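Phosphatidylserine synthase (Haemophilus influenzae, PDB 3HSI) belongs to the phospholipase D superfamily of enzymes, with a PLD-like domain in its C-terminal half. Local coordinates at residues S333-R336 / R337-E340. Sequence-based numbering, arbitrary orientation.
Sequences SNLR and RFCE
Leu335 meets Cys339 one turn further along the helix, CD1 lying 4.0 Å from SG, and this same CD1 approaches the ring of Phe338 at an oblique tilt, 4.3 Å from CD2. With CG anti to the backbone N (chi1 -176°), Leu335 extends from the helix surface into the interior, where Phe281, Val305 and Leu355 also touch it; Phe338 packs on Ile303 and Leu351, and Cys339 on Val353. The pattern is that of an amphipathic helix laid on a sheet: in this PLD-like domain, helix 327-341, followed by the short helix 343-348, links the parallel neighbours 300-306 and 351-356 in a beta-alpha-beta crossover, packing on both strands. Along its backbone, i to i+4 bonds join the two turns, among them Cys339 N to Leu335 O at 2.9 Å. Against the buried Leu335 and Cys339, the looser face is polar, with Arg337 exposed and Asn334 partly so. Their side chains run alongside each other, and NH1 of Arg337 bonds to OD1 of Asn334 at a doubtfully short 2.5 Å. A bend at chi3 (89°) curls the arginine so that the oxygen sits at the guanidinium edge, near its plane, while the amide is turned 78° from that plane. OD1 also accepts a bond from Lys455.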
loop_
_atom_site.group_PDB
_atom_site.type_symbol
_atom_site.label_atom_id
_atom_site.label_comp_id
_atom_site.label_asym_id
_atom_site.label_seq_id
_atom_site.Cartn_x
_atom_site.Cartn_y
_atom_site.Cartn_z
ATOM N N SER C 333 4.268 -21.993 8.990
ATOM C CA SER C 333 5.716 -22.020 9.113
ATOM C C SER C 333 6.259 -20.771 9.822
ATOM O O SER C 333 7.277 -20.845 10.503
ATOM C CB SER C 333 6.422 -22.323 7.780
ATOM O OG SER C 333 5.927 -21.520 6.767
ATOM N N ASN C 334 5.537 -19.654 9.706
ATOM C CA ASN C 334 5.850 -18.477 10.494
ATOM C C ASN C 334 5.618 -18.702 12.008
ATOM O O ASN C 334 6.448 -18.314 12.840
ATOM C CB ASN C 334 5.153 -17.218 9.921
ATOM C CG ASN C 334 5.967 -16.593 8.745
ATOM O OD1 ASN C 334 7.120 -16.219 8.925
ATOM N ND2 ASN C 334 5.380 -16.512 7.560
ATOM N N LEU C 335 4.510 -19.353 12.350
ATOM C CA LEU C 335 4.288 -19.839 13.716
ATOM C C LEU C 335 5.399 -20.794 14.183
ATOM O O LEU C 335 5.933 -20.670 15.287
ATOM C CB LEU C 335 2.941 -20.542 13.792
ATOM C CG LEU C 335 2.582 -21.007 15.192
ATOM C CD1 LEU C 335 2.466 -19.799 16.140
ATOM C CD2 LEU C 335 1.287 -21.776 15.119
ATOM N N ARG C 336 5.782 -21.738 13.336
ATOM C CA ARG C 336 6.845 -22.671 13.734
ATOM C C ARG C 336 8.150 -21.935 14.080
ATOM O O ARG C 336 8.813 -22.272 15.066
ATOM C CB ARG C 336 7.085 -23.763 12.682
ATOM C CG ARG C 336 7.800 -25.007 13.253
ATOM C CD ARG C 336 7.916 -26.072 12.170
ATOM N NE ARG C 336 8.459 -27.338 12.654
ATOM C CZ ARG C 336 9.745 -27.645 12.640
ATOM N NH1 ARG C 336 10.635 -26.770 12.185
ATOM N NH2 ARG C 336 10.149 -28.825 13.083
ATOM N N ARG C 337 8.508 -20.952 13.263
ATOM C CA ARG C 337 9.676 -20.118 13.519
ATOM C C ARG C 337 9.587 -19.336 14.842
ATOM O O ARG C 337 10.584 -19.167 15.551
ATOM C CB ARG C 337 9.891 -19.124 12.369
ATOM C CG ARG C 337 11.316 -18.652 12.279
ATOM C CD ARG C 337 11.607 -17.870 10.990
ATOM N NE ARG C 337 11.346 -16.435 11.141
ATOM C CZ ARG C 337 10.245 -15.809 10.707
ATOM N NH1 ARG C 337 9.274 -16.486 10.094
ATOM N NH2 ARG C 337 10.115 -14.494 10.886
ATOM N N PHE C 338 8.394 -18.835 15.134
ATOM C CA PHE C 338 8.121 -18.124 16.371
ATOM C C PHE C 338 8.271 -19.034 17.588
ATOM O O PHE C 338 8.857 -18.637 18.593
ATOM C CB PHE C 338 6.695 -17.597 16.302
ATOM C CG PHE C 338 6.234 -16.915 17.538
ATOM C CD1 PHE C 338 6.646 -15.617 17.826
ATOM C CD2 PHE C 338 5.317 -17.561 18.399
ATOM C CE1 PHE C 338 6.171 -14.973 18.989
ATOM C CE2 PHE C 338 4.824 -16.936 19.544
ATOM C CZ PHE C 338 5.233 -15.635 19.849
ATOM N N CYS C 339 7.745 -20.247 17.486
ATOM C CA CYS C 339 7.816 -21.232 18.565
ATOM C C CYS C 339 9.228 -21.741 18.760
ATOM O O CYS C 339 9.590 -22.221 19.834
ATOM C CB CYS C 339 6.877 -22.394 18.277
ATOM S SG CYS C 339 5.109 -21.895 18.333
ATOM N N GLU C 340 10.031 -21.652 17.716
ATOM C CA GLU C 340 11.417 -22.044 17.853
ATOM C C GLU C 340 12.198 -20.926 18.555
ATOM O O GLU C 340 12.951 -21.186 19.495
ATOM C CB GLU C 340 12.031 -22.400 16.498
ATOM C CG GLU C 340 13.429 -22.938 16.688
ATOM C CD GLU C 340 14.183 -23.199 15.412
ATOM O OE1 GLU C 340 13.573 -23.481 14.351
ATOM O OE2 GLU C 340 15.426 -23.140 15.485
#